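Local coordinates for protein TarM (Staphylococcus aureus subsp. aureus 21178, PDB 4X7R) that belongs to the GT-B glycosyltransferases, with two Rossmann-like domains facing each other across a cleft that holds uridine-5'-diphosphate and a glycan, at residues 25-28 against 29-33; 279-283 against 284-288; 450-453 against 454-457; 430-434 against 435-439. The protein carries 1 engineered substitution. One frame throughout, in Å; residues are numbered along the deposited sequence.

Contact 1 (25-28 against 29-33)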
loop_
_atom_site.group_PDB
_atom_site.type_symbol
_atom_site.label_atom_id
_atom_site.label_comp_id
_atom_site.label_asym_id
_atom_site.label_seq_id
_atom_site.Cartn_x
_atom_site.Cartn_y
_atom_site.Cartn_z
ATOM N N ARG A 25 4.237 -12.880 3.758
ATOM C CA ARG A 25 5.468 -13.477 3.221
ATOM C C ARG A 25 6.581 -13.385 4.252
ATOM O O ARG A 25 7.364 -14.315 4.389
ATOM C CB ARG A 25 5.908 -12.770 1.925
ATOM C CG ARG A 25 6.887 -13.631 1.102
ATOM C CD ARG A 25 7.572 -12.907 -0.032
ATOM N NE ARG A 25 6.610 -12.278 -0.942
ATOM C CZ ARG A 25 6.755 -11.059 -1.443
ATOM N NH1 ARG A 25 7.808 -10.325 -1.118
ATOM N NH2 ARG A 25 5.836 -10.556 -2.255
ATOM N N SER A 26 6.670 -12.243 4.968
ATOM C CA SER A 26 7.701 -12.059 5.997
ATOM C C SER A 26 7.499 -13.079 7.097
ATOM O O SER A 26 8.458 -13.745 7.512
ATOM C CB SER A 26 7.646 -10.646 6.566
ATOM O OG SER A 26 8.615 -10.572 7.587
ATOM N N LYS A 27 6.247 -13.244 7.551
ATOM C CA LYS A 27 5.916 -14.237 8.591
ATOM C C LYS A 27 6.349 -15.652 8.153
ATOM O O LYS A 27 6.964 -16.366 8.932
ATOM C CB LYS A 27 4.412 -14.216 8.920
ATOM C CG LYS A 27 4.042 -15.258 9.983
ATOM C CD LYS A 27 2.613 -15.683 9.937
ATOM C CE LYS A 27 2.460 -17.085 9.405
ATOM N NZ LYS A 27 1.303 -17.181 8.466
ATOM N N GLU A 28 6.073 -16.020 6.892
ATOM C CA GLU A 28 6.433 -17.352 6.368
ATOM C C GLU A 28 7.941 -17.573 6.268
ATOM O O GLU A 28 8.402 -18.637 6.657
ATOM C CB GLU A 28 5.699 -17.658 5.053
ATOM C CG GLU A 28 4.194 -17.817 5.232
ATOM C CD GLU A 28 3.703 -18.896 6.190
ATOM O OE1 GLU A 28 4.495 -19.793 6.563
ATOM O OE2 GLU A 28 2.508 -18.847 6.559
ATOM N N PHE A 29 8.714 -16.555 5.786
ATOM C CA PHE A 29 10.171 -16.695 5.719
ATOM C C PHE A 29 10.813 -16.802 7.124
ATOM O O PHE A 29 11.696 -17.640 7.333
ATOM C CB PHE A 29 10.816 -15.604 4.841
ATOM C CG PHE A 29 10.556 -15.726 3.347
ATOM C CD1 PHE A 29 10.618 -16.967 2.708
ATOM C CD2 PHE A 29 10.369 -14.588 2.560
ATOM C CE1 PHE A 29 10.420 -17.072 1.325
ATOM C CE2 PHE A 29 10.247 -14.689 1.174
ATOM C CZ PHE A 29 10.222 -15.932 0.570
ATOM N N TYR A 30 10.330 -16.003 8.095
ATOM C CA TYR A 30 10.806 -16.058 9.474
ATOM C C TYR A 30 10.534 -17.435 10.091
ATOM O O TYR A 30 11.398 -17.963 10.790
ATOM C CB TYR A 30 10.168 -14.943 10.322
ATOM C CG TYR A 30 11.025 -13.700 10.424
ATOM C CD1 TYR A 30 12.156 -13.675 11.238
ATOM C CD2 TYR A 30 10.699 -12.545 9.725
ATOM C CE1 TYR A 30 12.947 -12.528 11.340
ATOM C CE2 TYR A 30 11.484 -11.390 9.819
ATOM C CZ TYR A 30 12.602 -11.386 10.634
ATOM O OH TYR A 30 13.394 -10.270 10.709
ATOM N N ASP A 31 9.364 -18.038 9.806
ATOM C CA ASP A 31 9.031 -19.403 10.304
ATOM C C ASP A 31 9.943 -20.472 9.685
ATOM O O ASP A 31 10.176 -21.500 10.295
ATOM C CB ASP A 31 7.551 -19.732 10.032
ATOM C CG ASP A 31 6.594 -18.980 10.944
ATOM O OD1 ASP A 31 7.076 -18.295 11.889
ATOM O OD2 ASP A 31 5.372 -19.118 10.761
ATOM N N ALA A 32 10.459 -20.219 8.474
ATOM C CA ALA A 32 11.367 -21.124 7.768
ATOM C C ALA A 32 12.833 -20.750 8.091
ATOM O O ALA A 32 13.759 -21.262 7.458
ATOM C CB ALA A 32 11.091 -21.068 6.268
ATOM N N ASP A 33 13.023 -19.892 9.116
ATOM C CA ASP A 33 14.298 -19.404 9.626
ATOM C C ASP A 33 15.101 -18.537 8.658
ATOM O O ASP A 33 16.337 -18.583 8.640
ATOM C CB ASP A 33 15.110 -20.531 10.327
ATOM C CG ASP A 33 14.460 -21.017 11.617
ATOM O OD1 ASP A 33 14.279 -20.182 12.546
ATOM O OD2 ASP A 33 14.119 -22.219 11.697
#
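Arg25 and Phe29, one helical turn apart, lie alongside each other and point the same way, so that the arginine's aliphatic arm runs past one corner of the ring. CD of Arg25 comes 3.4 Å from CE2 of Phe29, approaching the ring obliquely, and the guanidinium plane is turned 56° from the ring plane. With CG opposite the backbone N (chi1 -161°) and a bend at chi3, the arginine passes the ring before its NH2 reaches a salt bridge with Asp226. Ser26 and Tyr30 repeat the spacing with a different geometry: OG of Ser26 lies in the ring plane of Tyr30, 3.6 Å from CD2 at the edge, while OG itself is bonded to Ala36 O and Thr64 OG1, and Tyr30 OH to Asp37.

Lys27 bends at chi3 and chi4, and its NZ meets Glu28 OE2 at 2.8 Å from above the carboxylate plane, a salt bridge between neighbours. Asp31 sits one turn on from Lys27 and pairs instead with Arg63. Beneath these side chains Phe29 N bonds to Arg25 O and Tyr30 N to Ser26 O. The helix then ends in a Schellman motif with Asp33, at positive phi, as the C-prime residue. Glu28 OE1 and Asp31 OD2 stand 4.3 Å apart; the separate cations that each carboxylate engages, Lys27 and Arg63, would be expected to offset part of that repulsion.

Contact 2 (279-283 against 284-288)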
loop_
_atom_site.group_PDB
_atom_site.type_symbol
_atom_site.label_atom_id
_atom_site.label_comp_id
_atom_site.label_asym_id
_atom_site.label_seq_id
_atom_site.Cartn_x
_atom_site.Cartn_y
_atom_site.Cartn_z
ATOM N N VAL A 279 11.769 -12.642 -12.260
ATOM C CA VAL A 279 10.571 -11.823 -12.145
ATOM C C VAL A 279 9.439 -12.799 -11.828
ATOM O O VAL A 279 9.213 -13.775 -12.557
ATOM C CB VAL A 279 10.349 -10.939 -13.389
ATOM C CG1 VAL A 279 8.938 -10.330 -13.405
ATOM C CG2 VAL A 279 11.419 -9.837 -13.446
ATOM N N ILE A 280 8.791 -12.572 -10.687
ATOM C CA ILE A 280 7.726 -13.431 -10.178
ATOM C C ILE A 280 6.361 -12.867 -10.507
ATOM O O ILE A 280 6.119 -11.676 -10.321
ATOM C CB ILE A 280 7.898 -13.738 -8.645
ATOM C CG1 ILE A 280 9.022 -14.772 -8.376
ATOM C CG2 ILE A 280 6.578 -14.258 -8.001
ATOM C CD1 ILE A 280 10.431 -14.334 -8.523
ATOM N N VAL A 281 5.467 -13.739 -11.006
ATOM C CA VAL A 281 4.070 -13.419 -11.257
ATOM C C VAL A 281 3.266 -14.374 -10.402
ATOM O O VAL A 281 3.778 -15.418 -10.018
ATOM C CB VAL A 281 3.635 -13.353 -12.735
ATOM C CG1 VAL A 281 4.352 -12.212 -13.451
ATOM C CG2 VAL A 281 3.836 -14.690 -13.455
ATOM N N LEU A 282 2.014 -14.032 -10.107
ATOM C CA LEU A 282 1.233 -14.817 -9.174
ATOM C C LEU A 282 0.489 -16.003 -9.753
ATOM O O LEU A 282 0.104 -16.891 -8.985
ATOM C CB LEU A 282 0.294 -13.912 -8.365
ATOM C CG LEU A 282 0.970 -12.738 -7.597
ATOM C CD1 LEU A 282 -0.069 -11.679 -7.236
ATOM C CD2 LEU A 282 1.710 -13.247 -6.358
ATOM N N THR A 283 0.226 -16.002 -11.078
ATOM C CA THR A 283 -0.524 -17.111 -11.698
ATOM C C THR A 283 0.229 -17.645 -12.899
ATOM O O THR A 283 1.090 -16.946 -13.440
ATOM C CB THR A 283 -1.979 -16.675 -12.090
ATOM O OG1 THR A 283 -1.905 -15.759 -13.149
ATOM C CG2 THR A 283 -2.768 -16.040 -10.928
ATOM N N GLU A 284 -0.063 -18.904 -13.292
ATOM C CA GLU A 284 0.559 -19.532 -14.470
ATOM C C GLU A 284 0.142 -18.812 -15.748
ATOM O O GLU A 284 0.962 -18.656 -16.657
ATOM C CB GLU A 284 0.206 -21.044 -14.583
ATOM C CG GLU A 284 0.679 -21.893 -13.392
ATOM C CD GLU A 284 2.179 -22.054 -13.179
ATOM O OE1 GLU A 284 2.961 -21.701 -14.094
ATOM O OE2 GLU A 284 2.573 -22.513 -12.079
ATOM N N ALA A 285 -1.124 -18.385 -15.830
ATOM C CA ALA A 285 -1.644 -17.709 -17.037
ATOM C C ALA A 285 -0.912 -16.415 -17.341
ATOM O O ALA A 285 -0.550 -16.193 -18.490
ATOM C CB ALA A 285 -3.156 -17.485 -16.928
ATOM N N GLN A 286 -0.594 -15.610 -16.316
ATOM C CA GLN A 286 0.162 -14.372 -16.549
ATOM C C GLN A 286 1.556 -14.674 -17.053
ATOM O O GLN A 286 2.044 -13.951 -17.912
ATOM C CB GLN A 286 0.217 -13.480 -15.271
ATOM C CG GLN A 286 0.818 -12.079 -15.542
ATOM C CD GLN A 286 0.645 -11.077 -14.417
ATOM O OE1 GLN A 286 0.403 -11.425 -13.274
ATOM N NE2 GLN A 286 0.810 -9.800 -14.720
ATOM N N ARG A 287 2.219 -15.715 -16.506
ATOM C CA ARG A 287 3.573 -16.112 -16.922
ATOM C C ARG A 287 3.603 -16.469 -18.409
ATOM O O ARG A 287 4.480 -15.986 -19.138
ATOM C CB ARG A 287 4.080 -17.305 -16.085
ATOM C CG ARG A 287 5.404 -17.855 -16.580
ATOM C CD ARG A 287 5.922 -18.975 -15.690
ATOM N NE ARG A 287 7.130 -19.547 -16.287
ATOM C CZ ARG A 287 7.108 -20.532 -17.177
ATOM N NH1 ARG A 287 5.950 -21.073 -17.554
ATOM N NH2 ARG A 287 8.241 -20.986 -17.696
ATOM N N LEU A 288 2.617 -17.248 -18.864
ATOM C CA LEU A 288 2.509 -17.626 -20.276
ATOM C C LEU A 288 2.238 -16.415 -21.163
ATOM O O LEU A 288 2.855 -16.286 -22.230
ATOM C CB LEU A 288 1.424 -18.716 -20.476
ATOM C CG LEU A 288 1.684 -20.041 -19.722
ATOM C CD1 LEU A 288 0.460 -20.926 -19.734
ATOM C CD2 LEU A 288 2.861 -20.782 -20.310
HETATM O O HOH W 1 1.052 -11.319 -10.769
HETATM O O HOH W 2 -1.033 -13.367 -12.084
#
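Val281, at the end of strand 278-281, meets Gln286 and Arg287 in the first turn of helix 284-293, at the strand-to-helix step of a beta-alpha-beta unit in a Rossmann-like sheet. Thr283 is the N-cap: its OG1 accepts a weak bond from Gln286 N at 3.4 Å. Its chi1 of 69° holds OG1 between the backbone N and the carbonyl carbon, turned to the opening turn of the helix. Thr283 O takes a similarly weak bond from Arg287 N.

Gln286 can be followed outward. Its CB lies 3.8 Å from Thr283 OG1, beside the cap. CG, placed opposite the backbone N (chi1 -171°), starts an extended chain that crosses Val281 at a slant and passes its CG1. CD continues over the same valine, and OE1 stops 3.8 Å from Val281 CB. The amide nitrogen NE2 leaves the turn for Val250 O and His252 ND1, bonds that should hold the amide in one rotation.

The other valine branch, CG2, rests 3.7 Å from Arg287 CB, the two side chains crossing at about a right angle; the arginine then carries NE to Ile299 O on the next strand. Leu282, between strand and cap, touches the bound (2S)-2,3-dihydroxypropyl 2-acetamido-2-deoxy-alpha-D-glucopyranoside. Two waters lie within bonding distance of Gln286 OE1, probably donating to it: one, at 2.6 Å, accepts from Leu282 N, and the other lies 2.8 Å from Thr283 OG1.

Contact 3 (450-453 against 454-457)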
loop_
_atom_site.group_PDB
_atom_site.type_symbol
_atom_site.label_atom_id
_atom_site.label_comp_id
_atom_site.label_asym_id
_atom_site.label_seq_id
_atom_site.Cartn_x
_atom_site.Cartn_y
_atom_site.Cartn_z
ATOM N N ALA A 450 -26.173 -10.894 -10.906
ATOM C CA ALA A 450 -27.312 -10.618 -10.027
ATOM C C ALA A 450 -28.120 -11.912 -9.809
ATOM O O ALA A 450 -28.506 -12.200 -8.675
ATOM C CB ALA A 450 -28.196 -9.535 -10.631
ATOM N N ASP A 451 -28.295 -12.720 -10.880
ATOM C CA ASP A 451 -28.995 -14.009 -10.852
ATOM C C ASP A 451 -28.307 -15.021 -9.935
ATOM O O ASP A 451 -28.988 -15.699 -9.166
ATOM C CB ASP A 451 -29.126 -14.600 -12.273
ATOM C CG ASP A 451 -30.214 -13.987 -13.144
ATOM O OD1 ASP A 451 -31.126 -13.320 -12.587
ATOM O OD2 ASP A 451 -30.175 -14.200 -14.379
ATOM N N LYS A 452 -26.963 -15.113 -10.008
ATOM C CA LYS A 452 -26.185 -16.057 -9.198
ATOM C C LYS A 452 -26.137 -15.680 -7.729
ATOM O O LYS A 452 -26.167 -16.570 -6.879
ATOM C CB LYS A 452 -24.787 -16.325 -9.788
ATOM C CG LYS A 452 -24.832 -16.940 -11.197
ATOM C CD LYS A 452 -25.334 -18.377 -11.264
ATOM C CE LYS A 452 -25.672 -18.800 -12.678
ATOM N NZ LYS A 452 -24.466 -18.927 -13.538
ATOM N N ILE A 453 -26.115 -14.368 -7.427
ATOM C CA ILE A 453 -26.148 -13.850 -6.060
ATOM C C ILE A 453 -27.502 -14.242 -5.450
ATOM O O ILE A 453 -27.526 -14.788 -4.344
ATOM C CB ILE A 453 -25.872 -12.318 -6.022
ATOM C CG1 ILE A 453 -24.367 -12.033 -6.244
ATOM C CG2 ILE A 453 -26.376 -11.672 -4.708
ATOM C CD1 ILE A 453 -24.050 -10.647 -6.801
ATOM N N LEU A 454 -28.609 -14.031 -6.214
ATOM C CA LEU A 454 -29.975 -14.351 -5.800
ATOM C C LEU A 454 -30.165 -15.835 -5.506
ATOM O O LEU A 454 -30.708 -16.162 -4.456
ATOM C CB LEU A 454 -31.004 -13.836 -6.813
ATOM C CG LEU A 454 -31.273 -12.337 -6.776
ATOM C CD1 LEU A 454 -31.811 -11.853 -8.102
ATOM C CD2 LEU A 454 -32.207 -11.969 -5.641
ATOM N N GLN A 455 -29.676 -16.730 -6.393
ATOM C CA GLN A 455 -29.718 -18.186 -6.195
ATOM C C GLN A 455 -28.993 -18.526 -4.881
ATOM O O GLN A 455 -29.556 -19.195 -4.022
ATOM C CB GLN A 455 -29.010 -18.932 -7.351
ATOM C CG GLN A 455 -29.737 -18.941 -8.692
ATOM C CD GLN A 455 -28.900 -19.560 -9.797
ATOM O OE1 GLN A 455 -28.219 -20.582 -9.616
ATOM N NE2 GLN A 455 -28.953 -18.968 -10.984
ATOM N N LEU A 456 -27.772 -18.002 -4.714
ATOM C CA LEU A 456 -26.919 -18.241 -3.555
ATOM C C LEU A 456 -27.456 -17.691 -2.216
ATOM O O LEU A 456 -27.485 -18.455 -1.246
ATOM C CB LEU A 456 -25.473 -17.812 -3.861
ATOM C CG LEU A 456 -24.314 -18.771 -3.517
ATOM C CD1 LEU A 456 -24.632 -20.212 -3.827
ATOM C CD2 LEU A 456 -23.043 -18.378 -4.260
ATOM N N VAL A 457 -27.922 -16.408 -2.162
ATOM C CA VAL A 457 -28.479 -15.805 -0.928
ATOM C C VAL A 457 -29.752 -16.497 -0.444
ATOM O O VAL A 457 -30.046 -16.439 0.752
ATOM C CB VAL A 457 -28.699 -14.262 -0.937
ATOM C CG1 VAL A 457 -27.400 -13.489 -0.877
ATOM C CG2 VAL A 457 -29.591 -13.798 -2.086
#
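Lys452 and Gln455, three residues apart on helix 446-457, lie side by side and point the same way, the lysine's methylene arm running along the glutamine's amide. CD of Lys452 comes 3.7 Å from NE2 of Gln455, a van der Waals contact, and CE lies equally near. The lysine reaches this place by bending at chi2 (-70°) and again at chi4 (69°), whereas Gln455 is extended beyond CG. Elsewhere on the helix, CD1 of Leu454 covers the carbonyl of Ala450, 3.4 Å from its O, and Ile453 CG2 stands a loose 4.4 Å from Val457 CG1.

Behind these side chains, four successive backbone bonds set the spacing. Those to Ala450 O, Asp451 O and Lys452 O come in tilted from the carbonyl planes, but Val457 N meets Ile453 O at 2.7 Å and almost straight on. Val457 CG2, set between the backbone N and the carbonyl carbon, packs closely on Ile453 O, 3.2 Å away.

Further out, Ile453, Leu456 and Val457 press on strand 395-398, Ala450, Ile453 and Leu454 on helix 333-346, and Lys452, Gln455 and Leu456 on Tyr439 of strand 438-441. The helix thus packs on the C-terminal sheet beside helix 333-346.

Contact 4 (430-434 against 435-439)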
loop_
_atom_site.group_PDB
_atom_site.type_symbol
_atom_site.label_atom_id
_atom_site.label_comp_id
_atom_site.label_asym_id
_atom_site.label_seq_id
_atom_site.Cartn_x
_atom_site.Cartn_y
_atom_site.Cartn_z
ATOM N N ASP A 430 -8.389 -19.595 -11.363
ATOM C CA ASP A 430 -7.398 -20.492 -10.770
ATOM C C ASP A 430 -8.006 -21.200 -9.580
ATOM O O ASP A 430 -7.733 -22.388 -9.369
ATOM C CB ASP A 430 -6.187 -19.713 -10.268
ATOM C CG ASP A 430 -5.158 -19.389 -11.311
ATOM O OD1 ASP A 430 -5.459 -19.538 -12.512
ATOM O OD2 ASP A 430 -4.032 -19.053 -10.933
ATOM N N PHE A 431 -8.815 -20.478 -8.785
ATOM C CA PHE A 431 -9.346 -21.059 -7.548
ATOM C C PHE A 431 -10.848 -21.264 -7.478
ATOM O O PHE A 431 -11.302 -22.095 -6.700
ATOM C CB PHE A 431 -8.783 -20.313 -6.325
ATOM C CG PHE A 431 -8.839 -18.810 -6.428
ATOM C CD1 PHE A 431 -10.030 -18.126 -6.206
ATOM C CD2 PHE A 431 -7.698 -18.076 -6.731
ATOM C CE1 PHE A 431 -10.086 -16.739 -6.316
ATOM C CE2 PHE A 431 -7.758 -16.692 -6.856
ATOM C CZ PHE A 431 -8.953 -16.027 -6.642
ATOM N N ILE A 432 -11.628 -20.527 -8.286
ATOM C CA ILE A 432 -13.075 -20.730 -8.281
ATOM C C ILE A 432 -13.392 -21.868 -9.251
ATOM O O ILE A 432 -12.933 -21.829 -10.390
ATOM C CB ILE A 432 -13.898 -19.435 -8.581
ATOM C CG1 ILE A 432 -13.594 -18.310 -7.546
ATOM C CG2 ILE A 432 -15.418 -19.743 -8.680
ATOM C CD1 ILE A 432 -14.180 -16.931 -7.914
ATOM N N GLU A 433 -14.164 -22.880 -8.789
ATOM C CA GLU A 433 -14.624 -24.004 -9.603
ATOM C C GLU A 433 -16.110 -23.747 -9.770
ATOM O O GLU A 433 -16.886 -23.914 -8.820
ATOM C CB GLU A 433 -14.333 -25.356 -8.929
ATOM C CG GLU A 433 -12.838 -25.638 -8.806
ATOM C CD GLU A 433 -12.403 -27.048 -8.444
ATOM O OE1 GLU A 433 -13.073 -27.690 -7.602
ATOM O OE2 GLU A 433 -11.347 -27.484 -8.957
ATOM N N ASP A 434 -16.471 -23.187 -10.934
ATOM C CA ASP A 434 -17.824 -22.769 -11.277
ATOM C C ASP A 434 -18.848 -23.823 -10.959
ATOM O O ASP A 434 -18.675 -24.974 -11.349
ATOM C CB ASP A 434 -17.946 -22.346 -12.755
ATOM C CG ASP A 434 -19.319 -21.792 -13.080
ATOM O OD1 ASP A 434 -19.610 -20.656 -12.667
ATOM O OD2 ASP A 434 -20.122 -22.520 -13.693
ATOM N N ASN A 435 -19.894 -23.421 -10.206
ATOM C CA ASN A 435 -21.016 -24.248 -9.770
ATOM C C ASN A 435 -20.590 -25.384 -8.806
ATOM O O ASN A 435 -21.363 -26.307 -8.561
ATOM C CB ASN A 435 -21.813 -24.742 -10.991
ATOM C CG ASN A 435 -23.229 -25.153 -10.722
ATOM O OD1 ASN A 435 -23.933 -24.582 -9.879
ATOM N ND2 ASN A 435 -23.672 -26.152 -11.465
ATOM N N LYS A 436 -19.381 -25.281 -8.214
ATOM C CA LYS A 436 -18.877 -26.270 -7.255
ATOM C C LYS A 436 -18.450 -25.589 -5.945
ATOM O O LYS A 436 -18.829 -26.050 -4.875
ATOM C CB LYS A 436 -17.748 -27.122 -7.864
ATOM C CG LYS A 436 -17.154 -28.138 -6.891
ATOM C CD LYS A 436 -16.130 -29.048 -7.541
ATOM C CE LYS A 436 -15.475 -29.964 -6.537
ATOM N NZ LYS A 436 -14.435 -30.811 -7.178
ATOM N N ASN A 437 -17.707 -24.468 -6.025
ATOM C CA ASN A 437 -17.280 -23.747 -4.824
ATOM C C ASN A 437 -17.583 -22.237 -4.904
ATOM O O ASN A 437 -17.204 -21.466 -4.022
ATOM C CB ASN A 437 -15.807 -24.048 -4.535
ATOM C CG ASN A 437 -14.815 -23.452 -5.499
ATOM O OD1 ASN A 437 -15.076 -22.446 -6.159
ATOM N ND2 ASN A 437 -13.604 -23.986 -5.506
ATOM N N GLY A 438 -18.284 -21.856 -5.969
ATOM C CA GLY A 438 -18.674 -20.485 -6.281
ATOM C C GLY A 438 -19.068 -20.352 -7.741
ATOM O O GLY A 438 -19.286 -21.360 -8.430
ATOM N N TYR A 439 -19.147 -19.100 -8.227
ATOM C CA TYR A 439 -19.514 -18.832 -9.615
ATOM C C TYR A 439 -18.556 -17.883 -10.306
ATOM O O TYR A 439 -18.160 -16.856 -9.726
ATOM C CB TYR A 439 -20.952 -18.287 -9.722
ATOM C CG TYR A 439 -22.042 -19.268 -9.340
ATOM C CD1 TYR A 439 -22.281 -20.412 -10.099
ATOM C CD2 TYR A 439 -22.896 -19.008 -8.270
ATOM C CE1 TYR A 439 -23.302 -21.306 -9.765
ATOM C CE2 TYR A 439 -23.941 -19.878 -7.946
ATOM C CZ TYR A 439 -24.128 -21.034 -8.684
ATOM O OH TYR A 439 -25.140 -21.898 -8.338
HETATM O O HOH W 3 -13.641 -26.737 -5.185
#
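Glu433 O accepts from Lys436 N at 2.9 Å, closing a type II beta turn over 433-436 with Asp434 and Asn435 as its central residues. The turn belongs to a beta-alpha-beta unit, in the connection from the weakly bonded end of helix 428-431 into strand 438-441. Asn437 N donates to the same Glu433 O at 3.0 Å and lies in its carbonyl plane, whereas Lys436 N tilts out of it. Asn435, at positive phi, lets the chain turn, and its N closes on Gly438 O at 2.8 Å.

Asn437 binds this reversal with its side chain. Its chi1 of 70° sets CG between its own backbone N and carbonyl carbon, and the amide then reaches back across the turn. ND2 donates to Phe431 O within that carbonyl's plane, while OD1 accepts from Glu433 N at 2.8 Å, the donor standing above the amide carbonyl plane. Donor and acceptor of one amide therefore hold two backbone groups two residues apart. Ile432 CG2 packs 3.7 Å from Asn437 OD1.

Glu433 and the fully extended Lys436 run alongside each other, NZ to OE1 making a weak salt bridge of 3.4 Å. Water 3 donates to the same Glu433 OE1 and accepts from Asn437 ND2. Asp434 OD1 meets Tyr439 CD1 at the ring edge, in its plane, 3.7 Å away, and is itself bonded to Leu440 N. The Tyr439 ring also packs edge-to-face with Phe466.

The buried Asn437 amide thus has partners for both its oxygen and its nitrogen, whereas the long Glu433-Lys436 pair probably adds less to holding the turn.

How the contacts relate
From the N terminus, contact 1 ends the first helix of the N-terminal Rossmann-like domain, and contact 2 opens the last beta-alpha-beta unit of the same seven-stranded sheet; their centres lie about 22 Å apart and the two contacts do not touch. Contact 4 then closes the loop into the edge strand of the six-stranded C-terminal sheet, and contact 3 follows on the next helix. All four are local and in series, so none nests or crosses. Two touches join them: Thr283 CG2 to Asp430 OD2 at 3.3 Å brings contacts 2 and 4 together between the two sheets' domains, and strand 438-441 and helix 446-457, consecutive in the chain, pack together through Tyr439, linking contact 4 to contact 3.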